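Local coordinates for protein putative phophotriesterase (Proteus mirabilis, PDB 3RHG) that probably hydrolyses ester bonds as a metal-dependent phosphotriesterase-family enzyme of the amidohydrolase type, with two zinc ions and a benzoic acid molecule bound in its active site, at residues P268-T273 and L317-Q322; E275-L280 and I289-D294. One frame throughout, in Å; residues are numbered along the deposited sequence.

Contact 1 (P268-T273 and L317-Q322); sequences PSVMDT and LSLLAQ
Ser269 OG accepts from Asp272 N at 3.0 Å, capping the helix whose first turn presents Val270 and Met271 to Leu319 of 317-322. The return bond, Ser269 N to Asp272 OD2, is also 3.0 Å long and completes a capping box; its donor meets the carboxylate from above, 38° out of plane. The box fixes the start of helix 270-282, and the two residues it spans, Val270 and Met271, are the ones that reach the neighbouring helix.

Across the contact the meeting is wholly apolar. Leu319 CD1 does the touching from its side, approaching Val270 CG1 to 3.6 Å and Met271 SD to 3.9 Å, so a single methyl serves both partners. Each of the two side chains lies roughly at a right angle to that of Leu319. In the methionine, CG lies beside the backbone N (chi1 -68°) and the chain bends again at chi2 (-50°), which brings SD up to the leucine methyl. Val270 and Leu319 are buried, and Met271 lies at the exposed edge of the contact.

Phe311 and Phe316, on the same helix as Leu319, also pack on Val270. The second subunit closes over the pair as well, Tyr60 of that subunit resting on Val270 and its Tyr39 on Leu319. The join is thus helix-to-helix packing between 270-282 and 311-322, neighbours in the outer layer of a (beta/alpha)8 barrel, the fold of the amidohydrolases, at a place where that layer meets the dimer partner.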
loop_
_atom_site.group_PDB
_atom_site.type_symbol
_atom_site.label_atom_id
_atom_site.label_comp_id
_atom_site.label_asym_id
_atom_site.label_seq_id
_atom_site.Cartn_x
_atom_site.Cartn_y
_atom_site.Cartn_z
ATOM N N PRO A 268 -1.198 9.441 -0.922
ATOM C CA PRO A 268 -0.330 9.374 0.267
ATOM C C PRO A 268 -0.555 8.088 1.035
ATOM O O PRO A 268 -1.664 7.549 1.038
ATOM C CB PRO A 268 -0.757 10.572 1.131
ATOM C CG PRO A 268 -1.867 11.232 0.416
ATOM C CD PRO A 268 -2.086 10.615 -0.934
ATOM N N SER A 269 0.492 7.607 1.701
ATOM C CA SER A 269 0.354 6.404 2.494
ATOM C C SER A 269 -0.427 6.728 3.758
ATOM O O SER A 269 -0.554 7.892 4.146
ATOM C CB SER A 269 1.720 5.850 2.882
ATOM O OG SER A 269 2.346 6.702 3.823
ATOM N N VAL A 270 -0.965 5.692 4.388
ATOM C CA VAL A 270 -1.635 5.867 5.667
ATOM C C VAL A 270 -0.713 6.552 6.670
ATOM O O VAL A 270 -1.125 7.502 7.334
ATOM C CB VAL A 270 -2.178 4.533 6.218
ATOM C CG1 VAL A 270 -2.700 4.732 7.636
ATOM C CG2 VAL A 270 -3.294 3.974 5.284
ATOM N N MET A 271 0.529 6.076 6.799
ATOM C CA MET A 271 1.448 6.693 7.758
ATOM C C MET A 271 1.740 8.155 7.422
ATOM O O MET A 271 1.914 8.965 8.329
ATOM C CB MET A 271 2.759 5.901 7.894
ATOM C CG MET A 271 2.600 4.538 8.557
ATOM S SD MET A 271 1.693 4.556 10.120
ATOM C CE MET A 271 2.815 5.452 11.174
ATOM N N ASP A 272 1.796 8.502 6.132
ATOM C CA ASP A 272 1.959 9.915 5.731
ATOM C C ASP A 272 0.819 10.726 6.337
ATOM O O ASP A 272 1.005 11.838 6.831
ATOM C CB ASP A 272 1.859 10.111 4.198
ATOM C CG ASP A 272 3.082 9.635 3.425
ATOM O OD1 ASP A 272 4.210 9.613 3.978
ATOM O OD2 ASP A 272 2.892 9.312 2.203
ATOM N N THR A 273 -0.389 10.199 6.220
ATOM C CA THR A 273 -1.580 10.955 6.648
ATOM C C THR A 273 -1.704 10.964 8.176
ATOM O O THR A 273 -2.157 11.948 8.756
ATOM C CB THR A 273 -2.810 10.413 5.950
ATOM O OG1 THR A 273 -2.645 10.684 4.549
ATOM C CG2 THR A 273 -4.087 11.110 6.430
ATOM N N LEU A 317 -7.449 5.559 13.740
ATOM C CA LEU A 317 -7.527 6.131 15.092
ATOM C C LEU A 317 -6.516 5.477 16.040
ATOM O O LEU A 317 -5.986 6.152 16.934
ATOM C CB LEU A 317 -8.956 6.051 15.662
ATOM C CG LEU A 317 -10.008 6.850 14.867
ATOM C CD1 LEU A 317 -11.354 6.878 15.614
ATOM C CD2 LEU A 317 -9.542 8.265 14.587
ATOM N N SER A 318 -6.246 4.176 15.859
ATOM C CA SER A 318 -5.217 3.471 16.660
ATOM C C SER A 318 -3.829 3.996 16.345
ATOM O O SER A 318 -2.988 4.164 17.243
ATOM C CB SER A 318 -5.234 1.959 16.390
ATOM O OG SER A 318 -6.358 1.369 16.985
ATOM N N LEU A 319 -3.573 4.231 15.060
ATOM C CA LEU A 319 -2.307 4.796 14.658
ATOM C C LEU A 319 -2.089 6.191 15.249
ATOM O O LEU A 319 -0.970 6.520 15.652
ATOM C CB LEU A 319 -2.188 4.814 13.128
ATOM C CG LEU A 319 -2.086 3.429 12.466
ATOM C CD1 LEU A 319 -1.996 3.557 10.915
ATOM C CD2 LEU A 319 -0.915 2.622 13.042
ATOM N N LEU A 320 -3.140 7.012 15.296
ATOM C CA LEU A 320 -3.021 8.329 15.946
ATOM C C LEU A 320 -2.690 8.210 17.424
ATOM O O LEU A 320 -1.918 9.011 17.954
ATOM C CB LEU A 320 -4.292 9.171 15.772
ATOM C CG LEU A 320 -4.620 9.694 14.381
ATOM C CD1 LEU A 320 -6.013 10.390 14.392
ATOM C CD2 LEU A 320 -3.505 10.643 13.894
ATOM N N ALA A 321 -3.290 7.227 18.089
ATOM C CA ALA A 321 -3.025 6.995 19.502
ATOM C C ALA A 321 -1.554 6.625 19.721
ATOM O O ALA A 321 -0.904 7.132 20.640
ATOM C CB ALA A 321 -3.935 5.908 20.020
ATOM N N GLN A 322 -1.026 5.746 18.871
ATOM C CA GLN A 322 0.379 5.342 18.963
ATOM C C GLN A 322 1.302 6.533 18.714
ATOM O O GLN A 322 2.393 6.634 19.310
ATOM C CB GLN A 322 0.677 4.193 17.995
ATOM C CG GLN A 322 2.102 3.700 18.045
ATOM C CD GLN A 322 2.465 3.076 19.398
ATOM O OE1 GLN A 322 1.610 2.512 20.086
ATOM N NE2 GLN A 322 3.740 3.174 19.778
#

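Contact 2 (E275-L280 and I289-D294); sequences EAVATL and IVLSHD. With ZN (zinc ion), chain B.
With CG1 beside its backbone N (chi1 -64°) and the chain then extended (chi2 170°), Ile289 pushes CD1 outward from the strand until it meets Leu280 on the helix. The two elements belong to a beta-alpha-beta unit of the (beta/alpha)8 barrel: strand 249-252, helix 270-282 and strand 289-291. As the crossover requires, helix 275-280 runs back against strand 289-291, their directions 153° apart and their axes 10.7 Å from each other at closest approach.

Ile289 CD1 lies 3.8 Å from Leu280 CB and 4.2 Å from Leu280 CD1, the two side chains crossing at a slant. The same methyl is 4.4 Å from Val277 CG1. The other branch of the valine, CG2, faces further down the strand and is 4.3 Å from Leu291 CD2. One helical turn thus meets two strand residues, two apart, whose side chains leave the same side of the strand. All four residues are buried, and Phe252 of the preceding strand packs on both Val277 and Leu280.

On the helix, Glu275 O is gripped twice: Thr279 OG1 donates to it at 2.9 Å, and Thr279 N reaches it from the opposite face of the carbonyl plane.

Beyond Leu291 the strand ends and the chain continues into the metal site, where His23, His25 and Glu166 share the zinc ion with Asp294. The aspartate binds through one oxygen: OD1 is 2.4 Å from the zinc, whereas OD2 stands 3.5 Å from it.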
loop_
_atom_site.group_PDB
_atom_site.type_symbol
_atom_site.label_atom_id
_atom_site.label_comp_id
_atom_site.label_asym_id
_atom_site.label_seq_id
_atom_site.Cartn_x
_atom_site.Cartn_y
_atom_site.Cartn_z
ATOM N N GLU A 275 0.824 11.273 10.119
ATOM C CA GLU A 275 1.716 12.366 10.492
ATOM C C GLU A 275 1.131 13.751 10.162
ATOM O O GLU A 275 1.252 14.689 10.953
ATOM C CB GLU A 275 3.087 12.203 9.824
ATOM C CG GLU A 275 4.120 13.216 10.317
ATOM C CD GLU A 275 4.338 13.176 11.842
ATOM O OE1 GLU A 275 4.311 12.075 12.455
ATOM O OE2 GLU A 275 4.545 14.258 12.433
ATOM N N ALA A 276 0.493 13.882 9.003
ATOM C CA ALA A 276 -0.104 15.153 8.612
ATOM C C ALA A 276 -1.216 15.528 9.611
ATOM O O ALA A 276 -1.262 16.651 10.101
ATOM C CB ALA A 276 -0.682 15.069 7.196
ATOM N N VAL A 277 -2.121 14.584 9.886
ATOM C CA VAL A 277 -3.243 14.846 10.790
ATOM C C VAL A 277 -2.746 15.093 12.219
ATOM O O VAL A 277 -3.194 16.031 12.889
ATOM C CB VAL A 277 -4.294 13.702 10.733
ATOM C CG1 VAL A 277 -5.304 13.800 11.889
ATOM C CG2 VAL A 277 -4.973 13.677 9.344
ATOM N N ALA A 278 -1.799 14.279 12.669
ATOM C CA ALA A 278 -1.248 14.446 14.033
ATOM C C ALA A 278 -0.638 15.832 14.152
ATOM O O ALA A 278 -0.838 16.523 15.152
ATOM C CB ALA A 278 -0.188 13.374 14.344
ATOM N N THR A 279 0.117 16.246 13.130
ATOM C CA THR A 279 0.762 17.567 13.179
ATOM C C THR A 279 -0.254 18.727 13.215
ATOM O O THR A 279 -0.090 19.699 13.976
ATOM C CB THR A 279 1.809 17.720 12.063
ATOM O OG1 THR A 279 2.812 16.709 12.244
ATOM C CG2 THR A 279 2.477 19.104 12.104
ATOM N N LEU A 280 -1.303 18.637 12.407
ATOM C CA LEU A 280 -2.343 19.644 12.445
ATOM C C LEU A 280 -3.002 19.709 13.823
ATOM O O LEU A 280 -3.306 20.789 14.306
ATOM C CB LEU A 280 -3.398 19.366 11.368
ATOM C CG LEU A 280 -2.942 19.619 9.918
ATOM C CD1 LEU A 280 -4.096 19.288 8.956
ATOM C CD2 LEU A 280 -2.472 21.064 9.706
ATOM N N ILE A 289 -10.973 19.137 11.401
ATOM C CA ILE A 289 -10.543 18.034 10.550
ATOM C C ILE A 289 -11.612 16.953 10.507
ATOM O O ILE A 289 -12.197 16.621 11.534
ATOM C CB ILE A 289 -9.254 17.398 11.104
ATOM C CG1 ILE A 289 -8.103 18.411 11.053
ATOM C CG2 ILE A 289 -8.901 16.115 10.324
ATOM C CD1 ILE A 289 -6.862 17.954 11.806
ATOM N N VAL A 290 -11.910 16.431 9.312
ATOM C CA VAL A 290 -12.736 15.221 9.211
ATOM C C VAL A 290 -11.993 14.162 8.394
ATOM O O VAL A 290 -11.068 14.500 7.627
ATOM C CB VAL A 290 -14.155 15.491 8.671
ATOM C CG1 VAL A 290 -15.001 16.216 9.715
ATOM C CG2 VAL A 290 -14.076 16.288 7.352
ATOM N N LEU A 291 -12.416 12.905 8.545
ATOM C CA LEU A 291 -11.688 11.731 8.036
ATOM C C LEU A 291 -12.633 10.792 7.319
ATOM O O LEU A 291 -13.747 10.570 7.780
ATOM C CB LEU A 291 -11.125 10.928 9.211
ATOM C CG LEU A 291 -10.264 11.701 10.211
ATOM C CD1 LEU A 291 -9.841 10.793 11.365
ATOM C CD2 LEU A 291 -9.042 12.358 9.575
ATOM N N SER A 292 -12.210 10.223 6.185
ATOM C CA SER A 292 -13.052 9.238 5.519
ATOM C C SER A 292 -12.175 8.391 4.572
ATOM O O SER A 292 -10.944 8.586 4.529
ATOM C CB SER A 292 -14.211 9.940 4.772
ATOM O OG SER A 292 -15.467 9.296 5.017
ATOM N N HIS A 293 -12.796 7.450 3.846
ATOM C CA HIS A 293 -12.077 6.506 2.972
ATOM C C HIS A 293 -12.229 6.825 1.479
ATOM O O HIS A 293 -11.414 6.386 0.674
ATOM C CB HIS A 293 -12.653 5.084 3.139
ATOM C CG HIS A 293 -12.698 4.591 4.550
ATOM N ND1 HIS A 293 -13.783 4.821 5.374
ATOM C CD2 HIS A 293 -11.820 3.846 5.274
ATOM C CE1 HIS A 293 -13.568 4.244 6.550
ATOM N NE2 HIS A 293 -12.388 3.643 6.516
ATOM N N ASP A 294 -13.316 7.507 1.111
ATOM C CA ASP A 294 -13.642 7.712 -0.307
ATOM C C ASP A 294 -13.707 6.417 -1.087
ATOM O O ASP A 294 -13.213 6.356 -2.215
ATOM C CB ASP A 294 -12.677 8.711 -0.986
ATOM C CG ASP A 294 -13.232 9.261 -2.284
ATOM O OD1 ASP A 294 -14.482 9.279 -2.431
ATOM O OD2 ASP A 294 -12.426 9.666 -3.180
HETATM ZN ZN ZN B . -15.642 11.017 -3.519
#

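Helix 270-282 serves both contacts: its first turn packs on helix 311-322 in contact 1, and the next turns pack on strand 289-291 in contact 2. The centres of the two contacts are about 8 Å apart, and the contacts touch. Helix 311-322 follows strand 289-291 in the chain, and its Leu317 and Leu320 pack back on contact 2: Leu317 CD2 lies 4.1 Å from Leu291 CD1, and Leu320 CD2 is 4.2 Å from Val277 CG1. Contact 2 leads into the active site through Asp294, which binds zinc and touches the benzoic acid; contact 1 sits farther out, the side chain of Val270 being about 13 Å from that ligand.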